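Long-range contacts in dual specificity protein phosphatase 8 (Homo sapiens, PDB 4JMK), which probably dephosphorylates phosphotyrosine, phosphoserine and phosphothreonine in protein substrates, down-regulating mitogen-activated protein kinases through its dual-specificity phosphatase catalytic domain: residues Y31-N37 against R49-I55; D57-L63 against N128-Q134; I100-K105 against L135-E139. The protein carries 1 engineered substitution. All coordinates share one frame; numbering follows the deposited sequence.

Interaction 1 (Y31-N37 against R49-I55). With SO4 (sulfate ion), chain D.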
loop_
_atom_site.group_PDB
_atom_site.type_symbol
_atom_site.label_atom_id
_atom_site.label_comp_id
_atom_site.label_asym_id
_atom_site.label_seq_id
_atom_site.Cartn_x
_atom_site.Cartn_y
_atom_site.Cartn_z
ATOM N N TYR A 31 -1.182 3.280 12.605
ATOM C CA TYR A 31 -1.525 3.945 11.340
ATOM C C TYR A 31 -2.234 2.981 10.393
ATOM O O TYR A 31 -1.846 1.810 10.293
ATOM C CB TYR A 31 -0.256 4.411 10.623
ATOM C CG TYR A 31 0.341 5.702 11.130
ATOM C CD1 TYR A 31 1.015 5.753 12.340
ATOM C CD2 TYR A 31 0.262 6.860 10.373
ATOM C CE1 TYR A 31 1.585 6.928 12.785
ATOM C CE2 TYR A 31 0.825 8.039 10.808
ATOM C CZ TYR A 31 1.482 8.066 12.012
ATOM O OH TYR A 31 2.043 9.241 12.447
ATOM N N VAL A 32 -3.227 3.490 9.672
ATOM C CA VAL A 32 -4.010 2.684 8.725
ATOM C C VAL A 32 -4.218 3.401 7.395
ATOM O O VAL A 32 -4.716 4.542 7.353
ATOM C CB VAL A 32 -5.400 2.321 9.284
ATOM C CG1 VAL A 32 -6.268 1.641 8.180
ATOM C CG2 VAL A 32 -5.266 1.395 10.497
ATOM N N LEU A 33 -3.835 2.726 6.312
ATOM C CA LEU A 33 -4.129 3.180 4.957
ATOM C C LEU A 33 -5.171 2.233 4.376
ATOM O O LEU A 33 -4.891 1.060 4.132
ATOM C CB LEU A 33 -2.857 3.176 4.097
ATOM C CG LEU A 33 -2.939 3.764 2.691
ATOM C CD1 LEU A 33 -3.558 5.108 2.706
ATOM C CD2 LEU A 33 -1.529 3.852 2.074
ATOM N N ASN A 34 -6.373 2.756 4.176
ATOM C CA ASN A 34 -7.549 1.974 3.809
ATOM C C ASN A 34 -7.844 2.225 2.341
ATOM O O ASN A 34 -8.314 3.313 1.973
ATOM C CB ASN A 34 -8.706 2.461 4.682
ATOM C CG ASN A 34 -10.018 1.753 4.404
ATOM O OD1 ASN A 34 -10.255 1.236 3.313
ATOM N ND2 ASN A 34 -10.905 1.778 5.390
ATOM N N ALA A 35 -7.562 1.229 1.501
ATOM C CA ALA A 35 -7.738 1.377 0.058
ATOM C C ALA A 35 -9.061 0.760 -0.347
ATOM O O ALA A 35 -9.098 -0.358 -0.863
ATOM C CB ALA A 35 -6.591 0.706 -0.690
ATOM N N SER A 36 -10.150 1.480 -0.086
ATOM C CA SER A 36 -11.496 0.989 -0.375
ATOM C C SER A 36 -12.500 2.106 -0.155
ATOM O O SER A 36 -12.175 3.113 0.476
ATOM C CB SER A 36 -11.854 -0.156 0.566
ATOM O OG SER A 36 -12.284 0.371 1.815
ATOM N N ASN A 37 -13.721 1.934 -0.668
ATOM C CA ASN A 37 -14.809 2.853 -0.349
ATOM C C ASN A 37 -15.645 2.323 0.807
ATOM O O ASN A 37 -16.212 3.094 1.588
ATOM C CB ASN A 37 -15.743 3.056 -1.558
ATOM C CG ASN A 37 -15.102 3.864 -2.663
ATOM O OD1 ASN A 37 -14.639 4.985 -2.443
ATOM N ND2 ASN A 37 -15.061 3.292 -3.864
ATOM N N ARG A 49 -4.103 9.492 12.089
ATOM C CA ARG A 49 -3.273 8.367 11.675
ATOM C C ARG A 49 -4.020 7.475 10.679
ATOM O O ARG A 49 -3.731 6.283 10.544
ATOM C CB ARG A 49 -2.838 7.569 12.904
ATOM C CG ARG A 49 -1.904 8.367 13.829
ATOM C CD ARG A 49 -1.750 7.679 15.171
ATOM N NE ARG A 49 -0.693 8.261 15.993
ATOM C CZ ARG A 49 -0.825 9.349 16.750
ATOM N NH1 ARG A 49 -1.979 10.019 16.788
ATOM N NH2 ARG A 49 0.211 9.778 17.463
ATOM N N PHE A 50 -4.974 8.072 9.976
ATOM C CA PHE A 50 -5.819 7.322 9.053
ATOM C C PHE A 50 -5.880 8.009 7.705
ATOM O O PHE A 50 -6.027 9.228 7.642
ATOM C CB PHE A 50 -7.241 7.223 9.610
ATOM C CG PHE A 50 -8.207 6.531 8.680
ATOM C CD1 PHE A 50 -8.218 5.137 8.581
ATOM C CD2 PHE A 50 -9.081 7.266 7.889
ATOM C CE1 PHE A 50 -9.097 4.497 7.725
ATOM C CE2 PHE A 50 -9.970 6.626 7.029
ATOM C CZ PHE A 50 -9.972 5.242 6.949
ATOM N N MET A 51 -5.796 7.232 6.630
ATOM C CA MET A 51 -5.976 7.782 5.286
ATOM C C MET A 51 -6.779 6.819 4.436
ATOM O O MET A 51 -6.492 5.621 4.419
ATOM C CB MET A 51 -4.625 8.038 4.615
ATOM C CG MET A 51 -4.761 8.454 3.142
ATOM S SD MET A 51 -3.158 8.669 2.343
ATOM C CE MET A 51 -3.665 8.827 0.620
ATOM N N ARG A 52 -7.785 7.332 3.734
ATOM C CA ARG A 52 -8.559 6.509 2.801
ATOM C C ARG A 52 -8.124 6.775 1.359
ATOM O O ARG A 52 -7.933 7.928 0.976
ATOM C CB ARG A 52 -10.062 6.790 2.937
ATOM C CG ARG A 52 -10.944 5.915 2.014
ATOM C CD ARG A 52 -12.460 6.077 2.270
ATOM N NE ARG A 52 -12.850 5.732 3.639
ATOM C CZ ARG A 52 -13.101 4.495 4.069
ATOM N NH1 ARG A 52 -13.008 3.454 3.240
ATOM N NH2 ARG A 52 -13.458 4.292 5.328
ATOM N N VAL A 53 -7.949 5.705 0.586
ATOM C CA VAL A 53 -7.851 5.794 -0.876
ATOM C C VAL A 53 -9.148 5.207 -1.424
ATOM O O VAL A 53 -9.308 3.981 -1.477
ATOM C CB VAL A 53 -6.655 5.005 -1.425
ATOM C CG1 VAL A 53 -6.623 5.080 -2.963
ATOM C CG2 VAL A 53 -5.376 5.552 -0.849
ATOM N N PRO A 54 -10.095 6.083 -1.790
ATOM C CA PRO A 54 -11.475 5.683 -2.069
ATOM C C PRO A 54 -11.634 5.033 -3.442
ATOM O O PRO A 54 -12.137 5.663 -4.374
ATOM C CB PRO A 54 -12.237 7.013 -1.996
ATOM C CG PRO A 54 -11.240 8.033 -2.451
ATOM C CD PRO A 54 -9.892 7.536 -1.959
ATOM N N ILE A 55 -11.219 3.776 -3.561
ATOM C CA ILE A 55 -11.287 3.082 -4.848
ATOM C C ILE A 55 -11.945 1.705 -4.756
ATOM O O ILE A 55 -11.816 1.005 -3.750
ATOM C CB ILE A 55 -9.881 2.919 -5.471
ATOM C CG1 ILE A 55 -8.967 2.113 -4.536
ATOM C CG2 ILE A 55 -9.276 4.281 -5.781
ATOM C CD1 ILE A 55 -7.583 1.830 -5.102
HETATM S S SO4 D . -15.858 -0.715 -2.650
HETATM O O1 SO4 D . -17.158 -0.485 -2.030
HETATM O O2 SO4 D . -15.706 0.230 -3.753
HETATM O O3 SO4 D . -15.816 -2.083 -3.164
HETATM O O4 SO4 D . -14.787 -0.515 -1.674
HETATM O O HOH W 1 2.687 9.615 15.473
#
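Arg-49 lays its aliphatic chain over one face of the Tyr-31 ring, a CH-pi contact in which Arg-49 CG stands 3.9 Å from the ring centroid. The arginine, extended from CG to NE, runs on past CE1, and a water held by Tyr-31 OH also accepts a weak bond from Arg-49 NH2. Val-32 holds CG1 anti to its N (chi1 172°), which sets this methyl 4.0 Å from Phe-50 CD1; the phenyl ring reaches diagonally across to Asn-34 CB on the partner strand. On the other face of the sheet, Leu-33 and Met-51 point the same way, with Leu-33 CD1 3.6 Å from Met-51 CG. Strands 29-34 and 50-52 pair in parallel, the latter forming one edge of the mixed sheet of the phosphatase domain. On the Val-32 and Phe-50 face, Arg-52 bends at chi3 (-59°), so that NH1 donates to Ser-36 O at 2.9 Å; this oxygen lies in the guanidinium plane, whereas the donor stands above the carbonyl plane. Arg-52 NH2 and Asn-34 ND2 both donate to Cys-39 O. Ser-36 OG donates to a lone pair of Asn-34 OD1 at 2.7 Å, and Asn-37 N binds sulfate O4 at 2.9 Å.

Interaction 2 (D57-L63 against N128-Q134)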
loop_
_atom_site.group_PDB
_atom_site.type_symbol
_atom_site.label_atom_id
_atom_site.label_comp_id
_atom_site.label_asym_id
_atom_site.label_seq_id
_atom_site.Cartn_x
_atom_site.Cartn_y
_atom_site.Cartn_z
ATOM N N ASP A 57 -12.451 -2.269 -6.451
ATOM C CA ASP A 57 -11.553 -3.238 -7.090
ATOM C C ASP A 57 -12.088 -3.698 -8.446
ATOM O O ASP A 57 -12.809 -4.695 -8.524
ATOM C CB ASP A 57 -11.325 -4.460 -6.192
ATOM C CG ASP A 57 -10.316 -5.438 -6.778
ATOM O OD1 ASP A 57 -9.248 -4.987 -7.257
ATOM O OD2 ASP A 57 -10.590 -6.658 -6.763
ATOM N N ASN A 58 -11.739 -2.982 -9.511
ATOM C CA ASN A 58 -12.246 -3.341 -10.835
ATOM C C ASN A 58 -11.305 -2.967 -11.964
ATOM O O ASN A 58 -10.227 -2.426 -11.730
ATOM C CB ASN A 58 -13.653 -2.768 -11.083
ATOM C CG ASN A 58 -13.667 -1.247 -11.161
ATOM O OD1 ASN A 58 -13.001 -0.647 -12.006
ATOM N ND2 ASN A 58 -14.452 -0.620 -10.292
ATOM N N TYR A 59 -11.725 -3.244 -13.197
ATOM C CA TYR A 59 -10.831 -3.075 -14.342
ATOM C C TYR A 59 -10.760 -1.639 -14.871
ATOM O O TYR A 59 -9.929 -1.327 -15.722
ATOM C CB TYR A 59 -11.159 -4.088 -15.451
ATOM C CG TYR A 59 -10.640 -5.490 -15.155
ATOM C CD1 TYR A 59 -11.464 -6.459 -14.586
ATOM C CD2 TYR A 59 -9.317 -5.837 -15.436
ATOM C CE1 TYR A 59 -10.985 -7.738 -14.308
ATOM C CE2 TYR A 59 -8.830 -7.112 -15.160
ATOM C CZ TYR A 59 -9.666 -8.058 -14.598
ATOM O OH TYR A 59 -9.178 -9.320 -14.327
ATOM N N CYS A 60 -11.599 -0.757 -14.338
ATOM C CA CYS A 60 -11.624 0.625 -14.803
ATOM C C CYS A 60 -11.279 1.638 -13.718
ATOM O O CYS A 60 -11.124 2.827 -14.008
ATOM C CB CYS A 60 -12.991 0.952 -15.412
ATOM S SG CYS A 60 -13.513 -0.222 -16.670
ATOM N N GLU A 61 -11.163 1.180 -12.474
ATOM C CA GLU A 61 -10.843 2.087 -11.385
ATOM C C GLU A 61 -9.422 2.610 -11.537
ATOM O O GLU A 61 -8.533 1.958 -12.096
ATOM C CB GLU A 61 -11.026 1.411 -10.026
ATOM C CG GLU A 61 -10.768 2.313 -8.832
ATOM C CD GLU A 61 -11.853 3.352 -8.622
ATOM O OE1 GLU A 61 -12.807 3.057 -7.877
ATOM O OE2 GLU A 61 -11.754 4.462 -9.188
ATOM N N LYS A 62 -9.211 3.804 -11.016
ATOM C CA LYS A 62 -7.981 4.506 -11.268
ATOM C C LYS A 62 -7.223 4.789 -9.944
ATOM O O LYS A 62 -7.723 5.484 -9.043
ATOM C CB LYS A 62 -8.344 5.748 -12.079
ATOM C CG LYS A 62 -7.265 6.272 -12.986
ATOM C CD LYS A 62 -7.278 7.796 -12.905
ATOM C CE LYS A 62 -7.547 8.236 -11.463
ATOM N NZ LYS A 62 -6.751 7.474 -10.438
ATOM N N LEU A 63 -6.031 4.217 -9.815
ATOM C CA LEU A 63 -5.269 4.241 -8.567
ATOM C C LEU A 63 -4.077 5.205 -8.697
ATOM O O LEU A 63 -3.533 5.675 -7.698
ATOM C CB LEU A 63 -4.767 2.819 -8.274
ATOM C CG LEU A 63 -3.787 2.513 -7.139
ATOM C CD1 LEU A 63 -4.266 3.083 -5.818
ATOM C CD2 LEU A 63 -3.566 1.003 -7.017
ATOM N N ASN A 128 -5.578 -7.146 -9.810
ATOM C CA ASN A 128 -6.202 -7.210 -11.118
ATOM C C ASN A 128 -5.294 -6.509 -12.131
ATOM O O ASN A 128 -4.449 -5.670 -11.769
ATOM C CB ASN A 128 -7.603 -6.623 -11.095
ATOM C CG ASN A 128 -7.653 -5.231 -11.653
ATOM O OD1 ASN A 128 -8.126 -5.010 -12.766
ATOM N ND2 ASN A 128 -7.166 -4.276 -10.885
ATOM N N PHE A 129 -5.426 -6.894 -13.387
ATOM C CA PHE A 129 -4.485 -6.451 -14.411
ATOM C C PHE A 129 -4.478 -4.936 -14.578
ATOM O O PHE A 129 -3.444 -4.341 -14.896
ATOM C CB PHE A 129 -4.833 -7.106 -15.744
ATOM C CG PHE A 129 -4.614 -8.591 -15.760
ATOM C CD1 PHE A 129 -5.547 -9.437 -16.347
ATOM C CD2 PHE A 129 -3.464 -9.140 -15.213
ATOM C CE1 PHE A 129 -5.341 -10.810 -16.377
ATOM C CE2 PHE A 129 -3.256 -10.506 -15.238
ATOM C CZ PHE A 129 -4.195 -11.344 -15.817
ATOM N N ASN A 130 -5.644 -4.324 -14.410
ATOM C CA ASN A 130 -5.759 -2.873 -14.507
ATOM C C ASN A 130 -4.809 -2.176 -13.515
ATOM O O ASN A 130 -4.093 -1.236 -13.879
ATOM C CB ASN A 130 -7.225 -2.464 -14.301
ATOM C CG ASN A 130 -7.408 -0.967 -14.104
ATOM O OD1 ASN A 130 -6.934 -0.161 -14.908
ATOM N ND2 ASN A 130 -8.098 -0.588 -13.028
ATOM N N PHE A 131 -4.781 -2.641 -12.267
ATOM C CA PHE A 131 -3.872 -2.060 -11.268
ATOM C C PHE A 131 -2.412 -2.357 -11.566
ATOM O O PHE A 131 -1.542 -1.488 -11.408
ATOM C CB PHE A 131 -4.234 -2.534 -9.849
ATOM C CG PHE A 131 -5.575 -2.053 -9.382
ATOM C CD1 PHE A 131 -6.285 -2.759 -8.422
ATOM C CD2 PHE A 131 -6.137 -0.895 -9.920
ATOM C CE1 PHE A 131 -7.541 -2.320 -8.005
ATOM C CE2 PHE A 131 -7.390 -0.444 -9.502
ATOM C CZ PHE A 131 -8.090 -1.159 -8.544
ATOM N N LEU A 132 -2.126 -3.578 -12.005
ATOM C CA LEU A 132 -0.752 -3.919 -12.375
ATOM C C LEU A 132 -0.226 -3.031 -13.520
ATOM O O LEU A 132 0.933 -2.604 -13.506
ATOM C CB LEU A 132 -0.646 -5.409 -12.743
ATOM C CG LEU A 132 -0.724 -6.406 -11.592
ATOM C CD1 LEU A 132 -0.646 -7.830 -12.122
ATOM C CD2 LEU A 132 0.404 -6.134 -10.589
ATOM N N GLY A 133 -1.082 -2.740 -14.499
ATOM C CA GLY A 133 -0.703 -1.843 -15.581
ATOM C C GLY A 133 -0.432 -0.420 -15.109
ATOM O O GLY A 133 0.478 0.248 -15.614
ATOM N N GLN A 134 -1.219 0.055 -14.144
ATOM C CA GLN A 134 -0.978 1.375 -13.563
ATOM C C GLN A 134 0.368 1.430 -12.841
ATOM O O GLN A 134 1.026 2.467 -12.842
ATOM C CB GLN A 134 -2.155 1.799 -12.672
ATOM C CG GLN A 134 -3.430 2.058 -13.482
ATOM C CD GLN A 134 -4.663 2.311 -12.626
ATOM O OE1 GLN A 134 -4.622 3.078 -11.662
ATOM N NE2 GLN A 134 -5.776 1.673 -12.988
#
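The Tyr-59 ring receives Asn-128 OD1 on one face, 3.0 Å above the ring plane and offset toward the rim, with amide and ring nearly perpendicular (80°). The other end of the same amide serves a second ring: Asn-128 ND2 stands over one face of Phe-131, again near the rim. At the edge of Phe-131 lies Glu-61 O, close to the ring plane, while Asp-57 OD1 comes in obliquely, 3.3 Å from Phe-131 CE1, and is hydrogen-bonded to Ser-93 OG. The contact joins the loop between strand 50-52 and helix 67-79, which probably corresponds to the general-acid loop of related dual-specificity phosphatases, to the N-terminus of helix 129-148. Asn-128 is the N-cap of that helix, its OD1 accepting a weak bond from Asn-130 N. Within the loop, Asn-58 OD1 accepts from Cys-60 N at 2.7 Å in an Asx turn.

Two amides grip Glu-61 O, both in its carbonyl plane. Asn-130, its CG anti to the backbone N (chi1 168°), brings ND2 to 2.7 Å from Glu-61 O, on a lone pair, and ND2 also reaches Asn-58 O at 3.1 Å. Gln-134, extended beyond CG, places NE2 2.9 Å from Glu-61 O; NE2 donates to Asn-130 OD1 as well, from above that carbonyl plane, which helps fix the rotation of both amides. At its other corner, Gln-134 OE1 accepts from Leu-63 N on an in-plane lone pair, 2.6 Å from donor to acceptor.

Interaction 3 (I100-K105 against L135-E139)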
loop_
_atom_site.group_PDB
_atom_site.type_symbol
_atom_site.label_atom_id
_atom_site.label_comp_id
_atom_site.label_asym_id
_atom_site.label_seq_id
_atom_site.Cartn_x
_atom_site.Cartn_y
_atom_site.Cartn_z
ATOM N N ILE A 100 3.261 -2.506 -3.414
ATOM C CA ILE A 100 4.237 -2.718 -4.498
ATOM C C ILE A 100 4.801 -1.388 -4.964
ATOM O O ILE A 100 6.013 -1.253 -5.111
ATOM C CB ILE A 100 3.633 -3.507 -5.692
ATOM C CG1 ILE A 100 3.267 -4.919 -5.230
ATOM C CG2 ILE A 100 4.641 -3.595 -6.848
ATOM C CD1 ILE A 100 2.294 -5.660 -6.147
ATOM N N ALA A 101 3.935 -0.404 -5.193
ATOM C CA ALA A 101 4.407 0.924 -5.599
ATOM C C ALA A 101 5.350 1.541 -4.557
ATOM O O ALA A 101 6.325 2.209 -4.907
ATOM C CB ALA A 101 3.221 1.853 -5.872
ATOM N N TYR A 102 5.056 1.335 -3.276
ATOM C CA TYR A 102 5.905 1.899 -2.234
ATOM C C TYR A 102 7.327 1.346 -2.322
ATOM O O TYR A 102 8.309 2.082 -2.169
ATOM C CB TYR A 102 5.325 1.625 -0.840
ATOM C CG TYR A 102 6.209 2.188 0.244
ATOM C CD1 TYR A 102 6.133 3.530 0.602
ATOM C CD2 TYR A 102 7.144 1.389 0.891
ATOM C CE1 TYR A 102 6.971 4.057 1.588
ATOM C CE2 TYR A 102 7.978 1.907 1.876
ATOM C CZ TYR A 102 7.880 3.237 2.214
ATOM O OH TYR A 102 8.705 3.752 3.184
ATOM N N ILE A 103 7.436 0.046 -2.556
ATOM C CA ILE A 103 8.745 -0.585 -2.658
ATOM C C ILE A 103 9.461 -0.116 -3.906
ATOM O O ILE A 103 10.668 0.152 -3.878
ATOM C CB ILE A 103 8.617 -2.112 -2.621
ATOM C CG1 ILE A 103 8.171 -2.528 -1.220
ATOM C CG2 ILE A 103 9.926 -2.795 -2.946
ATOM C CD1 ILE A 103 7.679 -3.914 -1.169
ATOM N N MET A 104 8.714 0.013 -4.999
ATOM C CA MET A 104 9.293 0.529 -6.243
ATOM C C MET A 104 9.959 1.890 -6.056
ATOM O O MET A 104 11.113 2.094 -6.422
ATOM C CB MET A 104 8.197 0.694 -7.288
ATOM C CG MET A 104 7.753 -0.576 -7.944
ATOM S SD MET A 104 6.318 -0.285 -9.001
ATOM C CE MET A 104 7.111 0.694 -10.257
ATOM N N LYS A 105 9.212 2.830 -5.500
ATOM C CA LYS A 105 9.705 4.182 -5.333
ATOM C C LYS A 105 10.818 4.249 -4.296
ATOM O O LYS A 105 11.808 4.942 -4.503
ATOM C CB LYS A 105 8.562 5.107 -4.935
ATOM C CG LYS A 105 8.941 6.588 -4.924
ATOM C CD LYS A 105 7.717 7.456 -4.658
ATOM C CE LYS A 105 8.080 8.910 -4.530
ATOM N NZ LYS A 105 8.951 9.319 -5.637
ATOM N N LEU A 135 0.810 0.311 -12.262
ATOM C CA LEU A 135 2.188 0.213 -11.758
ATOM C C LEU A 135 3.239 0.436 -12.841
ATOM O O LEU A 135 4.239 1.131 -12.617
ATOM C CB LEU A 135 2.444 -1.159 -11.127
ATOM C CG LEU A 135 1.786 -1.510 -9.811
ATOM C CD1 LEU A 135 2.238 -2.904 -9.397
ATOM C CD2 LEU A 135 2.176 -0.474 -8.765
ATOM N N LEU A 136 3.053 -0.186 -14.001
ATOM C CA LEU A 136 3.954 0.062 -15.126
ATOM C C LEU A 136 4.015 1.544 -15.473
ATOM O O LEU A 136 5.104 2.081 -15.704
ATOM C CB LEU A 136 3.533 -0.716 -16.380
ATOM C CG LEU A 136 4.181 -2.063 -16.674
ATOM C CD1 LEU A 136 4.108 -2.413 -18.170
ATOM C CD2 LEU A 136 5.604 -2.087 -16.196
ATOM N N GLU A 137 2.855 2.197 -15.546
ATOM C CA GLU A 137 2.806 3.619 -15.918
ATOM C C GLU A 137 3.426 4.473 -14.827
ATOM O O GLU A 137 4.055 5.487 -15.114
ATOM C CB GLU A 137 1.370 4.094 -16.168
ATOM C CG GLU A 137 0.964 4.178 -17.632
ATOM C CD GLU A 137 1.963 4.931 -18.481
ATOM O OE1 GLU A 137 2.740 4.269 -19.185
ATOM O OE2 GLU A 137 1.980 6.180 -18.453
ATOM N N TYR A 138 3.238 4.062 -13.578
ATOM C CA TYR A 138 3.829 4.782 -12.453
ATOM C C TYR A 138 5.348 4.709 -12.548
ATOM O O TYR A 138 6.043 5.720 -12.387
ATOM C CB TYR A 138 3.319 4.200 -11.130
ATOM C CG TYR A 138 3.803 4.932 -9.890
ATOM C CD1 TYR A 138 3.522 6.281 -9.704
ATOM C CD2 TYR A 138 4.528 4.266 -8.899
ATOM C CE1 TYR A 138 3.964 6.958 -8.565
ATOM C CE2 TYR A 138 4.975 4.934 -7.757
ATOM C CZ TYR A 138 4.685 6.278 -7.605
ATOM O OH TYR A 138 5.107 6.955 -6.480
ATOM N N GLU A 139 5.871 3.520 -12.848
ATOM C CA GLU A 139 7.315 3.357 -12.977
ATOM C C GLU A 139 7.849 4.233 -14.099
ATOM O O GLU A 139 8.924 4.840 -13.984
ATOM C CB GLU A 139 7.666 1.901 -13.277
ATOM C CG GLU A 139 9.155 1.638 -13.413
ATOM C CD GLU A 139 9.998 2.358 -12.368
ATOM O OE1 GLU A 139 9.618 2.400 -11.173
ATOM O OE2 GLU A 139 11.058 2.890 -12.756
#
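Segments 100-105 and 135-139 run in nearly the same direction, their axes crossing at -21° and 10.8 Å apart at closest approach, so side chains rather than backbones span the interval. Leu-135 forks against Ile-100 and Ala-101. Its CD1 lies 3.6 Å from Ile-100 CG2, with the two side chains crossing at about a right angle, and its CD2 lies 3.9 Å from Ala-101 CB. The small methyl of Ala-101 is shared, since Tyr-138 CE2 approaches Ala-101 CB from the next turn at 4.0 Å. Met-104, one turn on from Ile-100, reaches across toward the other helix: it is extended through chi2 and then turns at chi3 (68°), passing SD by Leu-135 CD2 and bringing CE beside Glu-139, where it touches CB and OE1.

Helix 94-107 directly follows the phosphate-binding signature loop of the protein-tyrosine phosphatase fold, and helix 129-148 lies alongside it as the last helix of the domain. Helix 111-121 touches the contact at Met-104 through Ala-114, whereas helix 67-79 meets Tyr-138 through Leu-67 and Ile-71. Tyr-138 points its ring into this junction with CG anti to the backbone N (chi1 -176°), and its hydroxyl is hydrogen-bonded to Asp-68. The aliphatic part of Lys-105 crosses the end of the tyrosine at about a right angle, placing its CD 3.2 Å from Tyr-138 OH. Replacement of Tyr-138 by an alanine would probably leave Asp-68 without this hydroxyl partner and open a gap beside Ala-101 and Lys-105.

Overall arrangement
Interaction 3 is buried and mainly apolar, with no hydrogen bond between its segments. Interaction 2 lies at the surface and depends on side-chain amides gripping loop backbone; interaction 1, partly buried, rests on main-chain pairing at the sheet edge. Interactions 2 and 3 use consecutive parts of helix 129-148, whose N-terminal end holds a loop and whose next turns pack on helix 94-107. Interactions 1 and 3 lie on opposite sides of the chain's centre. Interactions 1 and 2 touch where Ile-55 CD1 meets Leu-63 CD1 at 3.6 Å, and both approach engineered Ser-88, the predicted phosphocysteine position, through Ala-35 and Asp-57.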